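Local atomic coordinates of anthranilate synthase component I (Streptococcus pneumoniae serotype 4, PDB entry 5KCK), a protein that belongs to an enzyme family of mixed helix-and-sheet (alpha+beta) proteins with large antiparallel sheets, and is found here as an assembly of two chains. Residues T291-D296 with Y336-T341; N237-L242 with A255-L260; A364-G369 with L405-R410; M209-L214 with G426-S431. One frame throughout, in Å; residues are numbered along the deposited sequence.

Contact 1: T291-D296 with Y336-T341; sequences TDLLSD and YVMHLT
Near the C-terminal end of helix 285-294, Leu293 faces Leu340 of strand 338-347, and their CA atoms, 7.9 Å apart, are the nearest pair of the two backbones. Leu293 and Leu340 both point toward the other segment. Leu293 has CG anti to its backbone N (chi1 178°), and its branched end slides past that of Leu340 in the opposite direction, with CG to CG at 3.8 Å. The CD2 methyl of Leu293 meets three residues of the strand: it touches Leu340 CG at 3.8 Å, rests on the strand backbone at His339 C (3.9 Å) and reaches Met338 CG at 4.2 Å. The branched tip of leucine suits this place, since one methyl can meet several apolar neighbours together. Leu340 CD2 touches Leu293 CD2 and also meets Leu294 CD2 at 3.6 Å, the Leu294 and Leu340 side chains crossing obliquely. The arrangement is a helix packed on a strand next to the edge of a large antiparallel sheet: 338-347 lies between 267-270 and the outermost strand 324-333. Met338 (selenomethionine) and Leu340, two residues apart, point to the helix, whereas His339 between them points away. Helix 297-316 also reaches Leu340, through Thr300 and His303, which helps to bury it. Polar residues suit the helix end. Ser295 OG donates to Asp292 O at 2.6 Å, tilted 20° from the carbonyl plane, while Ser295 N donates to Thr291 O at 3.1 Å. Asp296 then serves as N-cap of the following helix, its OD1 weakly bonded to Lys298 N.

Contact 2: N237-L242 with A255-L260; sequences NPSNYL and ASPESL
The Tyr241 ring turns its edge to Ser256 and carries its hydroxyl on to Ser259. Ser256 O lies in the plane of the ring, 3.5 Å from Tyr241 CD2, and is also 3.3 Å from Tyr241 CB. Tyr241 CG is anti to the carbonyl carbon (chi1 -58°), which lets it lie against Ser256 O. Farther out, Tyr241 CE2 meets Ser259 CA obliquely at 3.6 Å. Tyrosine suits the site because its length reaches from Ser256 to Ser259 and still ends in a polar atom: Tyr241 OH bonds to Asp404 OD1, and its contact with Ser259 OG, at 3.1 Å, is weak. These two segments lead into and out of the hairpin of strands 242-246 and 250-254, after which the chain crosses to strand 259-264 of another sheet. At the base of the hairpin, Ser239, small enough to fit close to the backbone, gives its OG proton to Ala255 O at 3.2 Å from well above the carbonyl plane (63° out of it). The backbone draws in further through a CA-H...O contact, Ala255 CA to Tyr241 O at 3.2 Å. Ala255 CB, a single methyl, touches Leu242 CD2 at 3.7 Å and also Asn237 CB. The second subunit lies close by: Leu242 pairs with one of its strands, and Asn240 O accepts from Ser31 OG of that chain.

Contact 3: A364-G369 with L405-R410; sequences AGTVSG and LAIAIR
Ala364 O is gripped by two donors of its own loop while Ala364 CB presses on Ile407. Val367 N bonds to Ala364 O at 3.0 Å and Ser368 OG to Ala364 O at 2.8 Å, reaching it from opposite faces of the carbonyl plane, the hydroxyl 43° out of it. Serine suits its place because its short side chain can fold back to a carbonyl four residues earlier. The loop so held is a 3-10 segment, 365-367, following helix 354-361, and it packs on the end of strand 403-407, where the chain leaves the sheet through an inverse gamma turn centred on Ala408, closed by Ile409 N to Ile407 O at 2.8 Å. Ile407, whose CD1 is anti to CA (chi2 173°), extends that methyl to Ala364 CB at 3.4 Å, tighter than usual van der Waals contact. Alanine, with one methyl, suits so close an approach. The side chain of Thr366 crosses Ile407 at about a right angle, OG1 near CD1. Val367 CG1 meets two branches, 3.6 Å from Ile409 CG2 and 4.1 Å from Ile407 CG2. Val367 O accepts from Arg387 NH1, and Ile407 O also takes the hydroxyl of Ser256.

Contact 4: M209-L214 with G426-S431; sequences MFQCVL and GIVYDS
The side chains of Gln211 and Val428 lie side by side and point the same way, where strands 211-221 and 418-427 meet as antiparallel neighbours. Here Phe210 and Gln211 both face Ala370 on strand 369-370, a classic beta bulge. From the backbone outward, Gln211 CB lies 3.9 Å from Ile427 O, and CG, anti to the backbone N (chi1 174°), comes to 3.7 Å from the same oxygen. Gln211 CD packs on Val428 CG1 at 4.0 Å. At the tip OE1 sits 3.5 Å from Gly426 CA, where glycine, lacking a side chain, leaves it room, while NE2 bonds to Glu302 OE1. A glutamine thus combines an apolar stem with a polar end. Cys212 and Ile427 form the hydrogen-bonded pair: Cys212 N donates to Ile427 O at 3.2 Å, on a lone pair, and Ile427 N to Cys212 O at 2.8 Å. On the face they share, covered by helices 190-205 and 372-382, Leu214 CD1 meets Ile427 CG1 at 3.9 Å, the two side chains crossing at about a right angle. Beyond the strand the chain makes a type I turn, Val428 to Ser431, in which Val428 N donates to Ser431 OG at 2.9 Å, nearly straight at 174°.

Contact 1 lies at the surface, while contacts 2 and 3 are partly buried near the middle of the chain, their centres about 11 Å apart; contact 4 is partly buried too, although its centre is about 24 Å from that of the chain. Contacts 2 and 3 use neighbouring strands of one sheet, 259-264 and 403-407, and touch directly; contact 1 reaches the same sheet farther along. Contact 4 belongs to a second sheet, yet its strand meets contact 3, where Ser368 O accepts from Val213 N. Contact 4 closes the long loop containing the other three. Contacts 1 and 3 join their segments by apolar packing, contact 4 by paired backbone bonds, and contact 2 mixes hydroxyl and carbonyl groups with close packing beside the second subunit.

Contact 1: T291-D296 with Y336-T341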
loop_
_atom_site.group_PDB
_atom_site.type_symbol
_atom_site.label_atom_id
_atom_site.label_comp_id
_atom_site.label_asym_id
_atom_site.label_seq_id
_atom_site.Cartn_x
_atom_site.Cartn_y
_atom_site.Cartn_z
ATOM N N THR A 291 9.653 5.095 25.797
ATOM C CA THR A 291 10.282 5.998 26.752
ATOM C C THR A 291 11.431 5.317 27.485
ATOM O O THR A 291 12.384 5.986 27.906
ATOM C CB THR A 291 9.244 6.515 27.745
ATOM O OG1 THR A 291 8.678 5.407 28.455
ATOM C CG2 THR A 291 8.137 7.261 27.017
ATOM N N ASP A 292 11.358 3.995 27.650
ATOM C CA ASP A 292 12.498 3.256 28.180
ATOM C C ASP A 292 13.697 3.375 27.250
ATOM O O ASP A 292 14.832 3.559 27.706
ATOM C CB ASP A 292 12.116 1.789 28.393
ATOM C CG ASP A 292 13.175 1.012 29.150
ATOM O OD1 ASP A 292 14.037 1.646 29.793
ATOM O OD2 ASP A 292 13.138 -0.237 29.112
ATOM N N LEU A 293 13.462 3.293 25.938
ATOM C CA LEU A 293 14.556 3.425 24.981
ATOM C C LEU A 293 15.149 4.830 25.002
ATOM O O LEU A 293 16.361 4.998 24.826
ATOM C CB LEU A 293 14.074 3.066 23.575
ATOM C CG LEU A 293 15.119 3.211 22.461
ATOM C CD1 LEU A 293 16.324 2.307 22.710
ATOM C CD2 LEU A 293 14.509 2.940 21.092
ATOM N N LEU A 294 14.317 5.855 25.204
ATOM C CA LEU A 294 14.846 7.211 25.310
ATOM C C LEU A 294 15.636 7.424 26.598
ATOM O O LEU A 294 16.417 8.380 26.679
ATOM C CB LEU A 294 13.713 8.233 25.209
ATOM C CG LEU A 294 13.038 8.357 23.840
ATOM C CD1 LEU A 294 11.886 9.345 23.916
ATOM C CD2 LEU A 294 14.041 8.775 22.767
ATOM N N SER A 295 15.447 6.567 27.606
ATOM C CA SER A 295 16.424 6.470 28.685
ATOM C C SER A 295 17.494 5.484 28.237
ATOM O O SER A 295 17.769 5.385 27.038
ATOM C CB SER A 295 15.772 6.044 30.003
ATOM O OG SER A 295 15.423 4.671 30.000
ATOM N N ASP A 296 18.093 4.743 29.167
ATOM C CA ASP A 296 19.203 3.856 28.827
ATOM C C ASP A 296 20.333 4.665 28.206
ATOM O O ASP A 296 20.488 4.697 26.979
ATOM C CB ASP A 296 18.758 2.736 27.878
ATOM C CG ASP A 296 19.731 1.569 27.851
ATOM O OD1 ASP A 296 20.898 1.753 28.260
ATOM O OD2 ASP A 296 19.325 0.465 27.424
ATOM N N TYR A 336 10.727 -6.508 14.850
ATOM C CA TYR A 336 11.508 -7.536 15.526
ATOM C C TYR A 336 12.441 -6.878 16.532
ATOM O O TYR A 336 12.943 -7.536 17.451
ATOM C CB TYR A 336 12.296 -8.375 14.519
ATOM N N VAL A 337 12.658 -5.572 16.372
ATOM C CA VAL A 337 13.592 -4.825 17.207
ATOM C C VAL A 337 13.253 -3.342 17.078
ATOM O O VAL A 337 12.547 -2.929 16.152
ATOM C CB VAL A 337 15.058 -5.135 16.805
ATOM C CG1 VAL A 337 15.420 -4.474 15.474
ATOM C CG2 VAL A 337 16.030 -4.749 17.913
HETATM N N MSE A 338 13.749 -2.541 18.020
HETATM C CA MSE A 338 13.438 -1.112 18.121
HETATM C C MSE A 338 14.724 -0.274 18.070
HETATM O O MSE A 338 15.761 -0.705 18.577
HETATM C CB MSE A 338 12.673 -0.843 19.418
HETATM C CG MSE A 338 11.727 0.342 19.392
HETATM SE SE MSE A 338 10.755 0.489 21.091
HETATM C CE MSE A 338 9.510 1.919 20.625
ATOM N N HIS A 339 14.657 0.919 17.472
ATOM C CA HIS A 339 15.857 1.717 17.242
ATOM C C HIS A 339 15.563 3.207 17.374
ATOM O O HIS A 339 14.434 3.664 17.177
ATOM C CB HIS A 339 16.456 1.457 15.852
ATOM C CG HIS A 339 17.237 0.183 15.748
ATOM N ND1 HIS A 339 16.816 -0.889 14.992
ATOM C CD2 HIS A 339 18.424 -0.182 16.290
ATOM C CE1 HIS A 339 17.706 -1.862 15.077
ATOM N NE2 HIS A 339 18.691 -1.460 15.860
ATOM N N LEU A 340 16.616 3.961 17.680
ATOM C CA LEU A 340 16.582 5.418 17.638
ATOM C C LEU A 340 17.087 5.899 16.283
ATOM O O LEU A 340 18.096 5.399 15.776
ATOM C CB LEU A 340 17.440 6.003 18.759
ATOM C CG LEU A 340 16.967 5.639 20.168
ATOM C CD1 LEU A 340 18.093 5.801 21.182
ATOM C CD2 LEU A 340 15.764 6.490 20.547
ATOM N N THR A 341 16.383 6.873 15.695
ATOM C CA THR A 341 16.639 7.278 14.318
ATOM C C THR A 341 16.930 8.772 14.205
ATOM O O THR A 341 16.367 9.600 14.932
ATOM C CB THR A 341 15.455 6.916 13.405
ATOM O OG1 THR A 341 15.837 7.098 12.038
ATOM C CG2 THR A 341 14.259 7.799 13.688
#

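Contact 2: N237-L242 with A255-L260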
loop_
_atom_site.group_PDB
_atom_site.type_symbol
_atom_site.label_atom_id
_atom_site.label_comp_id
_atom_site.label_asym_id
_atom_site.label_seq_id
_atom_site.Cartn_x
_atom_site.Cartn_y
_atom_site.Cartn_z
ATOM N N ASN A 237 9.505 -8.881 5.404
ATOM C CA ASN A 237 10.507 -7.888 5.806
ATOM C C ASN A 237 10.429 -6.667 4.905
ATOM O O ASN A 237 11.359 -6.372 4.149
ATOM C CB ASN A 237 11.915 -8.485 5.776
ATOM C CG ASN A 237 12.098 -9.578 6.800
ATOM O OD1 ASN A 237 11.723 -10.727 6.569
ATOM N ND2 ASN A 237 12.673 -9.229 7.943
ATOM N N PRO A 238 9.339 -5.919 4.973
ATOM C CA PRO A 238 9.242 -4.701 4.159
ATOM C C PRO A 238 10.182 -3.592 4.627
ATOM O O PRO A 238 9.819 -2.772 5.478
ATOM C CB PRO A 238 7.769 -4.299 4.316
ATOM C CG PRO A 238 7.377 -4.853 5.644
ATOM C CD PRO A 238 8.133 -6.139 5.796
ATOM N N SER A 239 11.388 -3.554 4.063
ATOM C CA SER A 239 12.396 -2.556 4.394
ATOM C C SER A 239 12.469 -1.492 3.311
ATOM O O SER A 239 11.972 -1.669 2.196
ATOM C CB SER A 239 13.775 -3.206 4.562
ATOM O OG SER A 239 13.767 -4.172 5.600
ATOM N N ASN A 240 13.130 -0.380 3.647
ATOM C CA ASN A 240 13.448 0.634 2.645
ATOM C C ASN A 240 14.271 0.070 1.498
ATOM O O ASN A 240 14.344 0.703 0.437
ATOM C CB ASN A 240 14.207 1.798 3.278
ATOM C CG ASN A 240 13.295 2.925 3.689
ATOM O OD1 ASN A 240 12.158 3.018 3.222
ATOM N ND2 ASN A 240 13.788 3.797 4.562
ATOM N N TYR A 241 14.895 -1.097 1.691
ATOM C CA TYR A 241 15.733 -1.727 0.676
ATOM C C TYR A 241 15.379 -3.199 0.570
ATOM O O TYR A 241 15.632 -3.974 1.497
ATOM C CB TYR A 241 17.210 -1.562 1.006
ATOM C CG TYR A 241 17.611 -0.129 1.135
ATOM C CD1 TYR A 241 17.902 0.624 0.009
ATOM C CD2 TYR A 241 17.681 0.486 2.376
ATOM C CE1 TYR A 241 18.274 1.948 0.107
ATOM C CE2 TYR A 241 18.049 1.824 2.486
ATOM C CZ TYR A 241 18.351 2.539 1.341
ATOM O OH TYR A 241 18.717 3.862 1.409
ATOM N N LEU A 242 14.792 -3.574 -0.556
ATOM C CA LEU A 242 14.637 -4.963 -0.948
ATOM C C LEU A 242 15.303 -5.139 -2.302
ATOM O O LEU A 242 15.235 -4.245 -3.152
ATOM C CB LEU A 242 13.164 -5.357 -1.013
ATOM C CG LEU A 242 12.480 -5.491 0.343
ATOM C CD1 LEU A 242 10.999 -5.191 0.196
ATOM C CD2 LEU A 242 12.684 -6.890 0.865
ATOM N N ALA A 255 17.210 -7.684 2.445
ATOM C CA ALA A 255 16.185 -6.801 2.982
ATOM C C ALA A 255 16.819 -5.883 4.031
ATOM O O ALA A 255 16.418 -5.837 5.189
ATOM C CB ALA A 255 15.035 -7.606 3.582
ATOM N N SER A 256 17.852 -5.158 3.629
ATOM C CA SER A 256 18.548 -4.274 4.560
ATOM C C SER A 256 17.638 -3.132 4.994
ATOM O O SER A 256 17.080 -2.433 4.142
ATOM C CB SER A 256 19.805 -3.699 3.930
ATOM O OG SER A 256 20.379 -2.746 4.805
ATOM N N PRO A 257 17.465 -2.909 6.295
ATOM C CA PRO A 257 16.698 -1.748 6.764
ATOM C C PRO A 257 17.525 -0.491 6.992
ATOM O O PRO A 257 16.955 0.538 7.374
ATOM C CB PRO A 257 16.114 -2.260 8.087
ATOM C CG PRO A 257 17.143 -3.222 8.595
ATOM C CD PRO A 257 17.806 -3.840 7.385
ATOM N N GLU A 258 18.833 -0.526 6.738
ATOM C CA GLU A 258 19.737 0.558 7.115
ATOM C C GLU A 258 20.413 1.122 5.872
ATOM O O GLU A 258 21.204 0.432 5.220
ATOM C CB GLU A 258 20.778 0.070 8.125
ATOM C CG GLU A 258 20.172 -0.520 9.396
ATOM C CD GLU A 258 21.203 -0.753 10.494
ATOM O OE1 GLU A 258 22.327 -0.213 10.379
ATOM O OE2 GLU A 258 20.886 -1.475 11.469
ATOM N N SER A 259 20.108 2.375 5.553
ATOM C CA SER A 259 20.811 3.075 4.492
ATOM C C SER A 259 22.255 3.333 4.900
ATOM O O SER A 259 22.535 3.663 6.053
ATOM C CB SER A 259 20.115 4.398 4.187
ATOM O OG SER A 259 20.890 5.160 3.276
ATOM N N LEU A 260 23.183 3.164 3.954
ATOM C CA LEU A 260 24.547 3.614 4.212
ATOM C C LEU A 260 24.686 5.102 3.920
ATOM O O LEU A 260 25.141 5.869 4.770
ATOM C CB LEU A 260 25.556 2.823 3.373
ATOM C CG LEU A 260 27.007 3.340 3.448
ATOM C CD1 LEU A 260 27.705 2.913 4.749
ATOM C CD2 LEU A 260 27.840 2.927 2.236
#

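Contact 3: A364-G369 with L405-R410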
loop_
_atom_site.group_PDB
_atom_site.type_symbol
_atom_site.label_atom_id
_atom_site.label_comp_id
_atom_site.label_asym_id
_atom_site.label_seq_id
_atom_site.Cartn_x
_atom_site.Cartn_y
_atom_site.Cartn_z
ATOM N N ALA A 364 29.846 1.221 7.135
ATOM C CA ALA A 364 29.111 1.860 8.218
ATOM C C ALA A 364 29.719 1.549 9.584
ATOM O O ALA A 364 30.221 0.447 9.829
ATOM C CB ALA A 364 27.658 1.401 8.178
ATOM N N GLY A 365 29.664 2.536 10.483
ATOM C CA GLY A 365 30.149 2.325 11.840
ATOM C C GLY A 365 29.511 1.133 12.532
ATOM O O GLY A 365 30.170 0.440 13.307
ATOM N N THR A 366 28.236 0.864 12.250
ATOM C CA THR A 366 27.529 -0.241 12.891
ATOM C C THR A 366 27.997 -1.622 12.428
ATOM O O THR A 366 27.586 -2.618 13.025
ATOM C CB THR A 366 26.018 -0.119 12.651
ATOM O OG1 THR A 366 25.773 0.115 11.263
ATOM C CG2 THR A 366 25.445 1.020 13.450
ATOM N N VAL A 367 28.828 -1.719 11.394
ATOM C CA VAL A 367 29.401 -2.998 10.996
ATOM C C VAL A 367 30.922 -3.003 11.106
ATOM O O VAL A 367 31.568 -3.944 10.650
ATOM C CB VAL A 367 28.961 -3.403 9.573
ATOM C CG1 VAL A 367 27.452 -3.522 9.501
ATOM C CG2 VAL A 367 29.488 -2.400 8.539
ATOM N N SER A 368 31.508 -1.975 11.711
ATOM C CA SER A 368 32.961 -1.919 11.816
ATOM C C SER A 368 33.372 -1.645 13.257
ATOM O O SER A 368 33.714 -2.573 13.999
ATOM C CB SER A 368 33.523 -0.860 10.855
ATOM O OG SER A 368 32.805 0.368 10.930
ATOM N N GLY A 369 33.328 -0.392 13.671
ATOM C CA GLY A 369 33.587 -0.051 15.053
ATOM C C GLY A 369 34.143 1.354 15.165
ATOM O O GLY A 369 34.117 2.136 14.217
ATOM N N LEU A 405 22.463 3.933 -1.466
ATOM C CA LEU A 405 23.181 2.725 -1.083
ATOM C C LEU A 405 22.716 2.242 0.284
ATOM O O LEU A 405 22.699 3.015 1.247
ATOM C CB LEU A 405 24.692 2.979 -1.060
ATOM C CG LEU A 405 25.377 3.204 -2.410
ATOM C CD1 LEU A 405 26.841 3.486 -2.188
ATOM C CD2 LEU A 405 25.193 1.990 -3.321
ATOM N N ALA A 406 22.357 0.964 0.367
ATOM C CA ALA A 406 22.059 0.317 1.638
ATOM C C ALA A 406 23.306 -0.350 2.220
ATOM O O ALA A 406 24.196 -0.800 1.490
ATOM C CB ALA A 406 20.955 -0.728 1.459
ATOM N N ILE A 407 23.361 -0.416 3.551
ATOM C CA ILE A 407 24.351 -1.257 4.222
ATOM C C ILE A 407 24.028 -2.723 3.957
ATOM O O ILE A 407 22.894 -3.166 4.163
ATOM C CB ILE A 407 24.360 -0.984 5.732
ATOM C CG1 ILE A 407 24.525 0.511 6.035
ATOM C CG2 ILE A 407 25.452 -1.819 6.412
ATOM C CD1 ILE A 407 24.355 0.819 7.520
ATOM N N ALA A 408 25.032 -3.501 3.545
ATOM C CA ALA A 408 24.803 -4.905 3.177
ATOM C C ALA A 408 24.765 -5.796 4.427
ATOM O O ALA A 408 25.632 -6.632 4.682
ATOM C CB ALA A 408 25.852 -5.368 2.176
ATOM N N ILE A 409 23.728 -5.586 5.228
ATOM C CA ILE A 409 23.356 -6.505 6.292
ATOM C C ILE A 409 22.027 -7.133 5.903
ATOM O O ILE A 409 21.356 -6.690 4.973
ATOM C CB ILE A 409 23.246 -5.817 7.664
ATOM C CG1 ILE A 409 22.185 -4.724 7.608
ATOM C CG2 ILE A 409 24.596 -5.279 8.138
ATOM C CD1 ILE A 409 22.077 -3.926 8.882
ATOM N N ARG A 410 21.638 -8.166 6.647
ATOM C CA ARG A 410 20.419 -8.917 6.354
ATOM C C ARG A 410 20.377 -9.304 4.877
ATOM O O ARG A 410 19.354 -9.191 4.197
ATOM C CB ARG A 410 19.180 -8.124 6.760
ATOM C CG ARG A 410 19.103 -7.823 8.248
ATOM C CD ARG A 410 17.991 -8.627 8.892
ATOM N NE ARG A 410 16.734 -8.398 8.192
ATOM C CZ ARG A 410 15.927 -7.371 8.434
ATOM N NH1 ARG A 410 16.239 -6.486 9.373
ATOM N NH2 ARG A 410 14.806 -7.227 7.739
#

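Contact 4: M209-L214 with G426-S431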
loop_
_atom_site.group_PDB
_atom_site.type_symbol
_atom_site.label_atom_id
_atom_site.label_comp_id
_atom_site.label_asym_id
_atom_site.label_seq_id
_atom_site.Cartn_x
_atom_site.Cartn_y
_atom_site.Cartn_z
HETATM N N MSE A 209 40.627 0.448 21.550
HETATM C CA MSE A 209 39.500 0.956 20.767
HETATM C C MSE A 209 38.261 0.931 21.652
HETATM O O MSE A 209 38.312 0.441 22.781
HETATM C CB MSE A 209 39.280 0.117 19.500
HETATM C CG MSE A 209 39.253 -1.385 19.763
HETATM SE SE MSE A 209 38.957 -2.541 18.202
HETATM C CE MSE A 209 39.339 -4.265 19.053
ATOM N N PHE A 210 37.144 1.441 21.142
ATOM C CA PHE A 210 35.915 1.515 21.923
ATOM C C PHE A 210 34.879 0.466 21.531
ATOM O O PHE A 210 34.109 0.021 22.388
ATOM C CB PHE A 210 35.296 2.915 21.799
ATOM C CG PHE A 210 34.016 3.085 22.576
ATOM C CD1 PHE A 210 34.045 3.344 23.938
ATOM C CD2 PHE A 210 32.780 2.991 21.942
ATOM C CE1 PHE A 210 32.870 3.499 24.657
ATOM C CE2 PHE A 210 31.602 3.140 22.658
ATOM C CZ PHE A 210 31.649 3.395 24.017
ATOM N N GLN A 211 34.831 0.060 20.269
ATOM C CA GLN A 211 33.806 -0.874 19.822
ATOM C C GLN A 211 34.309 -1.590 18.581
ATOM O O GLN A 211 35.031 -1.010 17.764
ATOM C CB GLN A 211 32.483 -0.159 19.536
ATOM C CG GLN A 211 31.407 -1.043 18.935
ATOM C CD GLN A 211 30.017 -0.571 19.288
ATOM O OE1 GLN A 211 29.073 -1.360 19.339
ATOM N NE2 GLN A 211 29.885 0.726 19.549
ATOM N N CYS A 212 33.926 -2.857 18.452
ATOM C CA CYS A 212 34.425 -3.710 17.381
ATOM C C CYS A 212 33.326 -4.689 17.000
ATOM O O CYS A 212 32.898 -5.494 17.831
ATOM C CB CYS A 212 35.689 -4.451 17.830
ATOM S SG CYS A 212 36.483 -5.465 16.563
ATOM N N VAL A 213 32.865 -4.629 15.756
ATOM C CA VAL A 213 31.784 -5.496 15.307
ATOM C C VAL A 213 32.405 -6.776 14.763
ATOM O O VAL A 213 33.074 -6.763 13.727
ATOM C CB VAL A 213 30.895 -4.808 14.265
ATOM C CG1 VAL A 213 29.759 -5.726 13.866
ATOM C CG2 VAL A 213 30.340 -3.492 14.815
ATOM N N LEU A 214 32.196 -7.882 15.475
ATOM C CA LEU A 214 32.620 -9.206 15.036
ATOM C C LEU A 214 31.413 -9.983 14.520
ATOM O O LEU A 214 30.324 -9.915 15.098
ATOM C CB LEU A 214 33.294 -9.972 16.180
ATOM C CG LEU A 214 34.562 -9.339 16.753
ATOM C CD1 LEU A 214 35.048 -10.093 17.993
ATOM C CD2 LEU A 214 35.656 -9.273 15.698
ATOM N N GLY A 426 28.219 -5.759 18.023
ATOM C CA GLY A 426 29.110 -4.745 18.540
ATOM C C GLY A 426 29.685 -5.145 19.882
ATOM O O GLY A 426 28.970 -5.181 20.890
ATOM N N ILE A 427 30.975 -5.458 19.903
ATOM C CA ILE A 427 31.647 -5.822 21.145
ATOM C C ILE A 427 32.079 -4.552 21.860
ATOM O O ILE A 427 32.674 -3.650 21.251
ATOM C CB ILE A 427 32.847 -6.738 20.869
ATOM C CG1 ILE A 427 32.442 -7.890 19.946
ATOM C CG2 ILE A 427 33.450 -7.234 22.188
ATOM C CD1 ILE A 427 31.194 -8.645 20.397
ATOM N N VAL A 428 31.766 -4.471 23.152
ATOM C CA VAL A 428 32.170 -3.347 23.986
ATOM C C VAL A 428 32.848 -3.889 25.236
ATOM O O VAL A 428 33.087 -5.096 25.356
ATOM C CB VAL A 428 30.974 -2.446 24.342
ATOM C CG1 VAL A 428 30.596 -1.594 23.157
ATOM C CG2 VAL A 428 29.790 -3.287 24.804
ATOM N N TYR A 429 33.153 -3.000 26.183
ATOM C CA TYR A 429 34.015 -3.385 27.294
ATOM C C TYR A 429 33.339 -4.379 28.235
ATOM O O TYR A 429 34.024 -5.201 28.853
ATOM C CB TYR A 429 34.471 -2.138 28.053
ATOM C CG TYR A 429 33.425 -1.512 28.946
ATOM C CD1 TYR A 429 32.544 -0.557 28.458
ATOM C CD2 TYR A 429 33.332 -1.865 30.291
ATOM C CE1 TYR A 429 31.594 0.024 29.278
ATOM C CE2 TYR A 429 32.385 -1.292 31.116
ATOM C CZ TYR A 429 31.521 -0.347 30.607
ATOM O OH TYR A 429 30.580 0.224 31.436
ATOM N N ASP A 430 32.010 -4.332 28.357
ATOM C CA ASP A 430 31.274 -5.240 29.232
ATOM C C ASP A 430 30.468 -6.277 28.449
ATOM O O ASP A 430 29.406 -6.711 28.902
ATOM C CB ASP A 430 30.365 -4.453 30.178
ATOM C CG ASP A 430 29.355 -3.583 29.445
ATOM O OD1 ASP A 430 29.597 -3.235 28.267
ATOM O OD2 ASP A 430 28.320 -3.235 30.060
ATOM N N SER A 431 30.961 -6.695 27.284
ATOM C CA SER A 431 30.262 -7.707 26.501
ATOM C C SER A 431 30.378 -9.077 27.164
ATOM O O SER A 431 31.422 -9.435 27.713
ATOM C CB SER A 431 30.819 -7.773 25.072
ATOM O OG SER A 431 30.274 -6.760 24.239
#